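Local coordinates for protein thiosulfate sulfurtransferase TUM1 (Saccharomyces cerevisiae, PDB 3UTN) that accepts persulfide sulfur from NFS1 and passes it to UBA4 for 2-thiolation of the wobble uridine of tRNAs, and has thiosulfate sulfurtransferase activity, at residues A[130-135]-A[182-187]; A[194-199]-A[319-324]; A[241-244]-A[249-252]. All blocks are in the same frame, centred on the assembly; numbering follows the deposited sequence.

Contact 1 (A[130-135]-A[182-187]); sequences CAWTLG and DKEIVD. With DMS (dimethyl sulfoxide), chain F.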
ATOM      1  N   CYS A 130      -2.480   0.306   3.592  1.00 18.60           N
ATOM      2  CA  CYS A 130      -3.178   0.040   4.821  1.00 18.69           C
ATOM      3  C   CYS A 130      -3.270  -1.450   5.123  1.00 18.10           C
ATOM      4  O   CYS A 130      -2.939  -1.878   6.223  1.00 17.34           O
ATOM      5  CB  CYS A 130      -4.568   0.629   4.764  1.00 19.11           C
ATOM      6  SG  CYS A 130      -5.542   0.066   6.155  1.00 20.74           S
ATOM      7  N   ALA A 131      -3.729  -2.233   4.151  1.00 17.83           N
ATOM      8  CA  ALA A 131      -3.831  -3.679   4.329  1.00 17.99           C
ATOM      9  C   ALA A 131      -2.468  -4.203   4.729  1.00 18.25           C
ATOM     10  O   ALA A 131      -2.322  -4.994   5.658  1.00 18.79           O
ATOM     11  CB  ALA A 131      -4.298  -4.344   3.049  1.00 17.93           C
ATOM     12  N   TRP A 132      -1.464  -3.716   4.027  1.00 18.30           N
ATOM     13  CA  TRP A 132      -0.111  -4.115   4.273  1.00 19.25           C
ATOM     14  C   TRP A 132       0.332  -3.708   5.645  1.00 19.45           C
ATOM     15  O   TRP A 132       0.912  -4.506   6.354  1.00 19.49           O
ATOM     16  CB  TRP A 132       0.748  -3.516   3.206  1.00 19.82           C
ATOM     17  CG  TRP A 132       2.203  -3.652   3.435  1.00 20.78           C
ATOM     18  CD1 TRP A 132       2.998  -4.771   3.232  1.00 21.04           C
ATOM     19  CD2 TRP A 132       3.102  -2.610   3.881  1.00 20.91           C
ATOM     20  NE1 TRP A 132       4.300  -4.491   3.527  1.00 21.44           N
ATOM     21  CE2 TRP A 132       4.431  -3.211   3.922  1.00 21.27           C
ATOM     22  CE3 TRP A 132       2.944  -1.287   4.251  1.00 21.04           C
ATOM     23  CZ2 TRP A 132       5.538  -2.499   4.317  1.00 21.19           C
ATOM     24  CZ3 TRP A 132       4.075  -0.575   4.641  1.00 21.15           C
ATOM     25  CH2 TRP A 132       5.336  -1.172   4.680  1.00 21.14           C
ATOM     26  N   THR A 133       0.032  -2.474   6.033  1.00 19.64           N
ATOM     27  CA  THR A 133       0.351  -1.989   7.375  1.00 20.52           C
ATOM     28  C   THR A 133      -0.280  -2.876   8.440  1.00 20.54           C
ATOM     29  O   THR A 133       0.387  -3.302   9.381  1.00 21.11           O
ATOM     30  CB  THR A 133      -0.117  -0.544   7.562  1.00 20.27           C
ATOM     31  OG1 THR A 133       0.539   0.272   6.595  1.00 20.96           O
ATOM     32  CG2 THR A 133       0.214  -0.039   8.969  1.00 20.95           C
ATOM     33  N   LEU A 134      -1.568  -3.146   8.282  1.00 20.53           N
ATOM     34  CA  LEU A 134      -2.274  -4.053   9.168  1.00 21.06           C
ATOM     35  C   LEU A 134      -1.580  -5.396   9.216  1.00 21.32           C
ATOM     36  O   LEU A 134      -1.298  -5.914  10.288  1.00 20.93           O
ATOM     37  CB  LEU A 134      -3.713  -4.230   8.701  1.00 20.66           C
ATOM     38  CG  LEU A 134      -4.536  -2.951   8.774  1.00 20.63           C
ATOM     39  CD1 LEU A 134      -5.854  -3.177   8.066  1.00 20.81           C
ATOM     40  CD2 LEU A 134      -4.753  -2.535  10.221  1.00 20.80           C
ATOM     41  N   GLY A 135      -1.297  -5.938   8.038  1.00 21.89           N
ATOM     42  CA  GLY A 135      -0.593  -7.204   7.914  1.00 22.72           C
ATOM     43  C   GLY A 135       0.787  -7.137   8.523  1.00 23.11           C
ATOM     44  O   GLY A 135       1.163  -8.010   9.296  1.00 23.78           O
ATOM     45  N   ASP A 182      10.687  -6.097   9.562  1.00 34.11           N
ATOM     46  CA  ASP A 182      11.945  -6.721   9.160  1.00 35.57           C
ATOM     47  C   ASP A 182      11.823  -7.506   7.853  1.00 34.05           C
ATOM     48  O   ASP A 182      12.744  -7.514   7.043  1.00 34.53           O
ATOM     49  CB  ASP A 182      12.484  -7.618  10.286  1.00 39.02           C
ATOM     50  CG  ASP A 182      11.514  -8.734  10.683  1.00 42.26           C
ATOM     51  OD1 ASP A 182      10.301  -8.643  10.369  1.00 44.27           O
ATOM     52  OD2 ASP A 182      11.969  -9.711  11.320  1.00 44.89           O
ATOM     53  N   LYS A 183      10.686  -8.168   7.655  1.00 32.52           N
ATOM     54  CA  LYS A 183      10.467  -8.961   6.454  1.00 31.09           C
ATOM     55  C   LYS A 183       9.848  -8.143   5.332  1.00 29.28           C
ATOM     56  O   LYS A 183       9.814  -8.578   4.182  1.00 28.82           O
ATOM     57  CB  LYS A 183       9.563 -10.160   6.760  1.00 33.69           C
ATOM     58  CG  LYS A 183      10.288 -11.361   7.349  1.00 35.92           C
ATOM     59  CD  LYS A 183       9.395 -12.597   7.361  1.00 37.75           C
ATOM     60  CE  LYS A 183       8.402 -12.575   8.515  1.00 38.55           C
ATOM     61  NZ  LYS A 183       7.375 -13.652   8.411  1.00 39.15           N
ATOM     62  N   GLU A 184       9.350  -6.961   5.666  1.00 27.06           N
ATOM     63  CA  GLU A 184       8.445  -6.254   4.770  1.00 26.00           C
ATOM     64  C   GLU A 184       8.930  -4.891   4.364  1.00 25.26           C
ATOM     65  O   GLU A 184       8.526  -4.365   3.331  1.00 24.93           O
ATOM     66  CB  GLU A 184       7.085  -6.117   5.437  1.00 24.92           C
ATOM     67  CG  GLU A 184       6.350  -7.435   5.507  1.00 25.84           C
ATOM     68  CD  GLU A 184       5.857  -7.862   4.145  1.00 26.24           C
ATOM     69  OE1 GLU A 184       5.911  -9.064   3.847  1.00 27.48           O
ATOM     70  OE2 GLU A 184       5.422  -6.985   3.376  1.00 26.18           O
ATOM     71  N   ILE A 185       9.774  -4.310   5.203  1.00 25.04           N
ATOM     72  CA  ILE A 185      10.193  -2.941   5.022  1.00 25.58           C
ATOM     73  C   ILE A 185      11.693  -2.910   4.877  1.00 26.22           C
ATOM     74  O   ILE A 185      12.420  -3.384   5.750  1.00 27.31           O
ATOM     75  CB  ILE A 185       9.759  -2.056   6.206  1.00 24.95           C
ATOM     76  CG1 ILE A 185       8.235  -2.047   6.313  1.00 24.89           C
ATOM     77  CG2 ILE A 185      10.327  -0.648   6.069  1.00 24.66           C
ATOM     78  CD1 ILE A 185       7.691  -1.370   7.540  1.00 25.11           C
ATOM     79  N   VAL A 186      12.146  -2.367   3.758  1.00 26.41           N
ATOM     80  CA  VAL A 186      13.551  -2.093   3.586  1.00 26.82           C
ATOM     81  C   VAL A 186      13.774  -0.731   4.196  1.00 26.73           C
ATOM     82  O   VAL A 186      13.063   0.219   3.886  1.00 26.44           O
ATOM     83  CB  VAL A 186      13.974  -2.049   2.115  1.00 26.95           C
ATOM     84  CG1 VAL A 186      15.483  -2.172   2.021  0.98 26.74           C
ATOM     85  CG2 VAL A 186      13.304  -3.163   1.334  0.88 26.97           C
ATOM     86  N   ASP A 187      14.741  -0.655   5.097  1.00 27.59           N
ATOM     87  CA  ASP A 187      15.108   0.608   5.687  1.00 28.37           C
ATOM     88  C   ASP A 187      16.097   1.285   4.766  1.00 27.78           C
ATOM     89  O   ASP A 187      16.693   0.646   3.894  1.00 26.34           O
ATOM     90  CB  ASP A 187      15.705   0.399   7.077  1.00 30.35           C
ATOM     91  CG  ASP A 187      14.677  -0.056   8.091  0.51 31.21           C
ATOM     92  OD1 ASP A 187      13.462   0.081   7.826  0.68 31.77           O
ATOM     93  OD2 ASP A 187      15.088  -0.545   9.162  0.82 32.69           O
TER
HETATM   94  S   DMS F 405      10.397  -6.640  13.565  1.00 68.67           S
HETATM   95  O   DMS F 405       9.421  -7.127  12.551  1.00 64.65           O
HETATM   96  C1  DMS F 405      10.250  -4.938  13.742  1.00 65.24           C
HETATM   97  C2  DMS F 405       9.897  -7.155  15.137  1.00 66.82           C
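Trp132 carries this contact: its indole reaches from helix 127-136 to Glu184 and Ile185, where helix 181-184 gives way to the short strand 185-186. Going along the first segment, Cys130, Ala131 and, a turn later, Leu134 face Val118 on the central sheet of the first domain, while Trp132 between them leaves the helix on another side. Its CG stands anti to the backbone N (chi1 171°), which carries the indole across to the second segment. At the pyrrole end, Trp132 NE1 donates to Glu184 OE2 at 2.7 Å. The acceptor lies in the ring plane, but the bond is bent, with 142° at the hydrogen. Seen from the acid, the donor comes to the anti side of OE2, and ring and carboxylate planes are 58° apart. The Glu184 chain bends at chi2, which brings OE2 to the NE1 edge of the indole, the two side chains sliding past each other in opposite directions. The same OE2 forms a salt bridge with Lys292 of helix 286-297, so one oxygen ties together an indole N-H and an ammonium group. At the benzo end, Trp132 CZ2 and Trp132 CH2 each lie 3.4 Å from Ile185 CG1, which sits at the ring edge near its plane; Ile185 CD1 follows at 3.7 Å from Trp132 CH2. Phe95 meets Trp132 edge-to-face and also touches Ile185. The Trp132 side chain ends about 9 Å from that of Cys282, the persulfide-forming residue. A helix of the first rhodanese domain is thus docked on the edge strand and a helix of the second, the domain interface of a tandem-rhodanese sulfurtransferase.

Contact 2 (A[194-199]-A[319-324]); sequences LVKSGE and PEWIAE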
ATOM      1  N   LEU A 194      22.703  -1.176  -0.370  1.00 26.94           N
ATOM      2  CA  LEU A 194      22.457  -1.898  -1.607  1.00 26.82           C
ATOM      3  C   LEU A 194      22.830  -1.062  -2.810  1.00 26.11           C
ATOM      4  O   LEU A 194      23.440  -1.553  -3.754  1.00 26.72           O
ATOM      5  CB  LEU A 194      20.993  -2.327  -1.696  1.00 26.73           C
ATOM      6  CG  LEU A 194      20.653  -3.478  -0.756  1.00 27.00           C
ATOM      7  CD1 LEU A 194      19.147  -3.602  -0.633  1.00 26.34           C
ATOM      8  CD2 LEU A 194      21.307  -4.771  -1.228  1.00 27.47           C
ATOM      9  N   VAL A 195      22.471   0.213  -2.760  1.00 25.66           N
ATOM     10  CA  VAL A 195      22.751   1.110  -3.857  1.00 25.82           C
ATOM     11  C   VAL A 195      24.211   1.525  -3.838  1.00 25.30           C
ATOM     12  O   VAL A 195      24.866   1.521  -4.873  1.00 24.38           O
ATOM     13  CB  VAL A 195      21.841   2.344  -3.815  1.00 25.60           C
ATOM     14  CG1 VAL A 195      22.243   3.342  -4.885  1.00 25.67           C
ATOM     15  CG2 VAL A 195      20.401   1.910  -4.011  1.00 25.75           C
ATOM     16  N   LYS A 196      24.704   1.882  -2.655  1.00 25.92           N
ATOM     17  CA  LYS A 196      26.106   2.239  -2.484  1.00 27.23           C
ATOM     18  C   LYS A 196      26.992   1.096  -2.952  1.00 27.06           C
ATOM     19  O   LYS A 196      27.984   1.325  -3.628  1.00 28.09           O
ATOM     20  CB  LYS A 196      26.409   2.587  -1.028  1.00 27.93           C
ATOM     21  CG  LYS A 196      27.835   3.049  -0.795  1.00 29.88           C
ATOM     22  CD  LYS A 196      28.066   3.425   0.657  1.00 31.12           C
ATOM     23  CE  LYS A 196      29.495   3.902   0.874  1.00 32.94           C
ATOM     24  NZ  LYS A 196      29.900   4.938  -0.118  1.00 34.02           N
ATOM     25  N   SER A 197      26.620  -0.131  -2.602  1.00 27.76           N
ATOM     26  CA  SER A 197      27.384  -1.308  -3.008  1.00 28.49           C
ATOM     27  C   SER A 197      27.114  -1.707  -4.455  1.00 29.05           C
ATOM     28  O   SER A 197      27.770  -2.602  -4.983  1.00 29.30           O
ATOM     29  CB  SER A 197      27.100  -2.480  -2.077  1.00 29.35           C
ATOM     30  OG  SER A 197      25.742  -2.858  -2.169  1.00 30.04           O
ATOM     31  N   GLY A 198      26.154  -1.036  -5.091  1.00 29.08           N
ATOM     32  CA  GLY A 198      25.795  -1.312  -6.484  1.00 29.87           C
ATOM     33  C   GLY A 198      25.186  -2.690  -6.617  1.00 30.73           C
ATOM     34  O   GLY A 198      25.257  -3.313  -7.677  1.00 31.96           O
ATOM     35  N   GLU A 199      24.603  -3.161  -5.520  1.00 30.94           N
ATOM     36  CA  GLU A 199      24.060  -4.503  -5.430  1.00 31.74           C
ATOM     37  C   GLU A 199      22.541  -4.490  -5.437  1.00 30.38           C
ATOM     38  O   GLU A 199      21.919  -5.548  -5.402  1.00 29.13           O
ATOM     39  CB  GLU A 199      24.531  -5.177  -4.147  1.00 34.26           C
ATOM     40  CG  GLU A 199      25.996  -5.572  -4.130  1.00 38.16           C
ATOM     41  CD  GLU A 199      26.467  -5.929  -2.734  1.00 40.60           C
ATOM     42  OE1 GLU A 199      25.609  -6.139  -1.849  1.00 43.11           O
ATOM     43  OE2 GLU A 199      27.695  -5.986  -2.519  1.00 43.32           O
ATOM     44  N   PRO A 319      21.539  14.484  -4.009  1.00 37.81           N
ATOM     45  CA  PRO A 319      21.437  14.445  -5.469  1.00 37.81           C
ATOM     46  C   PRO A 319      22.390  13.462  -6.140  1.00 37.31           C
ATOM     47  O   PRO A 319      22.164  13.077  -7.290  1.00 36.86           O
ATOM     48  CB  PRO A 319      21.794  15.877  -5.879  1.00 38.65           C
ATOM     49  CG  PRO A 319      22.670  16.368  -4.779  1.00 39.08           C
ATOM     50  CD  PRO A 319      22.074  15.774  -3.537  1.00 38.57           C
ATOM     51  N   GLU A 320      23.450  13.075  -5.436  1.00 36.78           N
ATOM     52  CA  GLU A 320      24.441  12.154  -5.975  1.00 37.81           C
ATOM     53  C   GLU A 320      23.806  10.793  -6.220  1.00 36.85           C
ATOM     54  O   GLU A 320      24.170  10.076  -7.152  1.00 37.69           O
ATOM     55  CB  GLU A 320      25.608  11.994  -5.002  1.00 40.14           C
ATOM     56  CG  GLU A 320      26.934  11.723  -5.691  1.00 43.73           C
ATOM     57  CD  GLU A 320      27.685  10.536  -5.110  1.00 45.30           C
ATOM     58  OE1 GLU A 320      27.964  10.529  -3.890  1.00 45.93           O
ATOM     59  OE2 GLU A 320      28.006   9.610  -5.891  1.00 45.29           O
ATOM     60  N   TRP A 321      22.841  10.454  -5.375  1.00 34.41           N
ATOM     61  CA  TRP A 321      22.218   9.146  -5.404  1.00 32.29           C
ATOM     62  C   TRP A 321      20.905   9.169  -6.104  1.00 31.29           C
ATOM     63  O   TRP A 321      20.037   8.334  -5.862  1.00 29.71           O
ATOM     64  CB  TRP A 321      22.073   8.640  -3.996  1.00 32.20           C
ATOM     65  CG  TRP A 321      23.417   8.363  -3.406  1.00 32.76           C
ATOM     66  CD1 TRP A 321      24.087   9.089  -2.431  1.00 32.90           C
ATOM     67  CD2 TRP A 321      24.325   7.282  -3.777  1.00 32.85           C
ATOM     68  NE1 TRP A 321      25.307   8.528  -2.162  1.00 33.12           N
ATOM     69  CE2 TRP A 321      25.512   7.441  -2.936  1.00 32.86           C
ATOM     70  CE3 TRP A 321      24.268   6.226  -4.675  1.00 32.31           C
ATOM     71  CZ2 TRP A 321      26.579   6.567  -3.006  1.00 33.08           C
ATOM     72  CZ3 TRP A 321      25.355   5.354  -4.744  1.00 32.77           C
ATOM     73  CH2 TRP A 321      26.483   5.522  -3.929  1.00 32.60           C
ATOM     74  N   ILE A 322      20.767  10.138  -6.994  1.00 30.54           N
ATOM     75  CA  ILE A 322      19.589  10.270  -7.805  1.00 30.64           C
ATOM     76  C   ILE A 322      19.981   9.904  -9.216  1.00 31.19           C
ATOM     77  O   ILE A 322      20.779  10.594  -9.852  1.00 31.32           O
ATOM     78  CB  ILE A 322      19.036  11.705  -7.752  1.00 30.17           C
ATOM     79  CG1 ILE A 322      18.578  12.029  -6.328  1.00 29.93           C
ATOM     80  CG2 ILE A 322      17.923  11.887  -8.776  1.00 29.74           C
ATOM     81  CD1 ILE A 322      18.084  13.443  -6.146  1.00 30.46           C
ATOM     82  N   ALA A 323      19.442   8.790  -9.686  1.00 30.81           N
ATOM     83  CA  ALA A 323      19.631   8.394 -11.061  1.00 31.62           C
ATOM     84  C   ALA A 323      18.495   8.975 -11.886  1.00 32.50           C
ATOM     85  O   ALA A 323      17.360   9.067 -11.420  1.00 32.16           O
ATOM     86  CB  ALA A 323      19.681   6.883 -11.180  1.00 30.22           C
ATOM     87  N   GLU A 324      18.819   9.398 -13.099  1.00 33.67           N
ATOM     88  CA  GLU A 324      17.826   9.910 -14.021  1.00 35.35           C
ATOM     89  C   GLU A 324      17.567   8.882 -15.099  1.00 35.10           C
ATOM     90  O   GLU A 324      18.281   7.881 -15.202  1.00 34.37           O
ATOM     91  CB  GLU A 324      18.319  11.194 -14.676  1.00 37.40           C
ATOM     92  CG  GLU A 324      18.193  12.433 -13.818  1.00 40.20           C
ATOM     93  CD  GLU A 324      18.995  13.596 -14.371  1.00 42.75           C
ATOM     94  OE1 GLU A 324      19.932  13.356 -15.164  1.00 45.16           O
ATOM     95  OE2 GLU A 324      18.695  14.752 -14.007  1.00 45.35           O
TER
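Trp321, in the loop after helix 309-317, brings the CE3-CZ3-CH2 side of its indole to Val195 and Lys196, in the last turn of helix 188-196. Both elements belong to the second, catalytic rhodanese domain, and the helix is followed by a Schellman motif: Gly198 takes positive phi, Gly198 N bonds back to Val195 O, and Glu199 N to Leu194 O at 2.7 Å. The tight part is at Val195. Its CG1, anti to the backbone N (chi1 174°), comes within 3.5 Å of Trp321 CE3 and 3.7 Å of Trp321 CZ3, while Trp313 and Ile231 also pack on this valine. Phe192, one turn earlier on the helix, meets the Trp321 ring edge-to-face, and Trp313 NE1 donates to the Trp321 backbone O, fixing the loop to helix 309-317. Elsewhere the packing is looser. On the side of the ring plane opposite Val195, Glu320 CD lies only near the rim, 4.2 Å above the Trp321 plane. A dimethyl sulfoxide, probably from the crystallisation liquor, lies about 3 Å from the Trp321 side chain at the nearest atoms. Lys196 is solvent-exposed; its chain leads away from the indole, extended until chi4 (50°). What it gives the ring comes from its root: Trp321 CH2 lies 3.6 Å from Lys196 CA and 4.1 Å from Lys196 CB.

Contact 3 (A[241-244]-A[249-252]); sequences SLLD and TYPE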
ATOM      1  N   SER A 241       0.266   0.780 -13.570  1.00 24.61           N
ATOM      2  CA  SER A 241       0.525  -0.261 -14.557  1.00 24.99           C
ATOM      3  C   SER A 241       0.097  -1.628 -14.043  1.00 24.45           C
ATOM      4  O   SER A 241      -0.087  -2.553 -14.816  1.00 23.63           O
ATOM      5  CB  SER A 241       2.005  -0.292 -14.928  1.00 25.02           C
ATOM      6  OG  SER A 241       2.784  -0.847 -13.878  1.00 26.29           O
ATOM      7  N   LEU A 242      -0.051  -1.751 -12.731  1.00 24.21           N
ATOM      8  CA  LEU A 242      -0.362  -3.036 -12.135  1.00 23.92           C
ATOM      9  C   LEU A 242      -1.815  -3.113 -11.697  1.00 23.95           C
ATOM     10  O   LEU A 242      -2.257  -4.114 -11.148  1.00 24.43           O
ATOM     11  CB  LEU A 242       0.599  -3.329 -10.983  1.00 23.59           C
ATOM     12  CG  LEU A 242       2.056  -3.443 -11.432  1.00 23.21           C
ATOM     13  CD1 LEU A 242       2.930  -3.845 -10.266  1.00 22.72           C
ATOM     14  CD2 LEU A 242       2.206  -4.459 -12.551  1.00 23.30           C
ATOM     15  N   LEU A 243      -2.555  -2.046 -11.955  1.00 23.99           N
ATOM     16  CA  LEU A 243      -3.964  -2.008 -11.632  1.00 24.61           C
ATOM     17  C   LEU A 243      -4.738  -1.910 -12.918  1.00 26.05           C
ATOM     18  O   LEU A 243      -4.253  -1.330 -13.891  1.00 25.90           O
ATOM     19  CB  LEU A 243      -4.277  -0.803 -10.753  1.00 23.69           C
ATOM     20  CG  LEU A 243      -3.540  -0.758  -9.415  1.00 23.64           C
ATOM     21  CD1 LEU A 243      -3.933   0.496  -8.659  1.00 23.43           C
ATOM     22  CD2 LEU A 243      -3.852  -2.002  -8.598  1.00 23.29           C
ATOM     23  N   ASP A 244      -5.936  -2.475 -12.935  1.00 28.51           N
ATOM     24  CA  ASP A 244      -6.807  -2.257 -14.070  1.00 31.54           C
ATOM     25  C   ASP A 244      -6.978  -0.747 -14.245  1.00 32.83           C
ATOM     26  O   ASP A 244      -7.249  -0.042 -13.272  1.00 31.63           O
ATOM     27  CB  ASP A 244      -8.153  -2.942 -13.884  1.00 33.95           C
ATOM     28  CG  ASP A 244      -9.140  -2.561 -14.965  1.00 35.99           C
ATOM     29  OD1 ASP A 244      -9.210  -3.274 -15.986  1.00 38.09           O
ATOM     30  OD2 ASP A 244      -9.817  -1.526 -14.805  1.00 38.16           O
ATOM     31  N   THR A 249      -8.580  -2.130  -9.913  1.00 23.48           N
ATOM     32  CA  THR A 249      -8.467  -3.401  -9.238  1.00 22.98           C
ATOM     33  C   THR A 249      -7.117  -3.972  -9.568  1.00 22.55           C
ATOM     34  O   THR A 249      -6.559  -3.722 -10.645  1.00 22.85           O
ATOM     35  CB  THR A 249      -9.503  -4.436  -9.697  1.00 23.32           C
ATOM     36  OG1 THR A 249      -9.533  -4.471 -11.129  1.00 24.02           O
ATOM     37  CG2 THR A 249     -10.868  -4.106  -9.148  1.00 23.27           C
ATOM     38  N   TYR A 250      -6.589  -4.731  -8.630  1.00 22.01           N
ATOM     39  CA  TYR A 250      -5.530  -5.635  -8.958  1.00 22.46           C
ATOM     40  C   TYR A 250      -6.148  -6.668  -9.851  1.00 23.22           C
ATOM     41  O   TYR A 250      -7.247  -7.142  -9.572  1.00 22.78           O
ATOM     42  CB  TYR A 250      -5.026  -6.321  -7.724  1.00 21.57           C
ATOM     43  CG  TYR A 250      -4.179  -5.435  -6.890  1.00 21.10           C
ATOM     44  CD1 TYR A 250      -2.884  -5.122  -7.284  1.00 20.70           C
ATOM     45  CD2 TYR A 250      -4.663  -4.911  -5.701  1.00 20.65           C
ATOM     46  CE1 TYR A 250      -2.096  -4.297  -6.514  1.00 20.87           C
ATOM     47  CE2 TYR A 250      -3.878  -4.100  -4.915  1.00 20.66           C
ATOM     48  CZ  TYR A 250      -2.603  -3.796  -5.330  1.00 20.57           C
ATOM     49  OH  TYR A 250      -1.834  -2.993  -4.556  1.00 20.41           O
ATOM     50  N   PRO A 251      -5.455  -7.003 -10.941  1.00 24.52           N
ATOM     51  CA  PRO A 251      -5.884  -8.126 -11.749  1.00 25.41           C
ATOM     52  C   PRO A 251      -5.941  -9.355 -10.873  1.00 25.94           C
ATOM     53  O   PRO A 251      -5.305  -9.399  -9.818  1.00 24.74           O
ATOM     54  CB  PRO A 251      -4.760  -8.263 -12.771  1.00 25.57           C
ATOM     55  CG  PRO A 251      -4.217  -6.888 -12.897  1.00 25.30           C
ATOM     56  CD  PRO A 251      -4.291  -6.315 -11.517  1.00 24.54           C
ATOM     57  N   GLU A 252      -6.713 -10.341 -11.297  1.00 26.52           N
ATOM     58  CA  GLU A 252      -6.824 -11.574 -10.548  1.00 27.98           C
ATOM     59  C   GLU A 252      -5.468 -12.237 -10.443  1.00 26.77           C
ATOM     60  O   GLU A 252      -4.642 -12.116 -11.343  1.00 26.50           O
ATOM     61  CB  GLU A 252      -7.835 -12.506 -11.210  1.00 29.42           C
ATOM     62  CG  GLU A 252      -9.258 -11.984 -11.108  1.00 32.51           C
ATOM     63  CD  GLU A 252      -9.667 -11.727  -9.670  1.00 34.67           C
ATOM     64  OE1 GLU A 252      -9.821 -10.545  -9.294  1.00 37.66           O
ATOM     65  OE2 GLU A 252      -9.809 -12.704  -8.906  1.00 36.26           O
TER
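Leu243 CD2 sits over one face of the Tyr250 ring, 3.6 Å from its centroid and 17° off the normal, a CH-pi contact shifted a little toward CD1 and CE1. Beside it the loop is pinned by one backbone bond, Asp244 N to Thr249 O, at 2.7 Å and nearly straight (166° at the hydrogen). The same Thr249 O has Leu243 CA 3.3 Å away as a CA-H...O contact. Pro251 CD lies 3.0 Å from Leu242 O, a tight approach; this buried oxygen has no hydrogen-bond partner in the model. Thr249 turns OG1 between its backbone N and carbonyl carbon (chi1 48°), which lays Thr249 OG1 3.4 Å from Asp244 CB. The polar ends of this pair are held from within the loop: Asp244 OD2 accepts from Thr247 N, and Thr249 OG1 bonds with Thr247 OG1. Further out, Tyr250 OH is hydrogen-bonded to Ile290 O, which fixes the far end of the ring. With an alanine in place of Tyr250 the ring face is gone, and Leu243 CD2 would probably lose its aromatic support and Ile290 O its phenol partner. The whole is a loop closed on itself within the connection from strand 234-236 to helix 255-267 of the second rhodanese domain. Leu242 and Tyr250 pack on helix 286-297 through Ala294, Pro251 rests on Ile257 and Thr260 of helix 255-267, and Asn146 ND2, just past strand 141-145 of the first domain, bonds to Tyr250 O.

Contact 1 closes before contact 2 opens, and contact 3 is nested inside the chain loop that contact 2 closes. The centres of contacts 1 and 2 are about 23 Å apart. Those of contacts 1 and 3 are about 20 Å apart, and those of contacts 2 and 3 about 30 Å. Contacts 1 and 3 both engage helix 286-297, which follows the loop of Cys282. Contact 1 joins the two rhodanese domains, whose parallel sheets have the same strand order; contact 3 is internal to the second but is touched by the first through Asn146. Contact 2 is also internal to the second domain and lies at the periphery, yet strand 185-186 of contact 1 runs on directly into its helix 188-196.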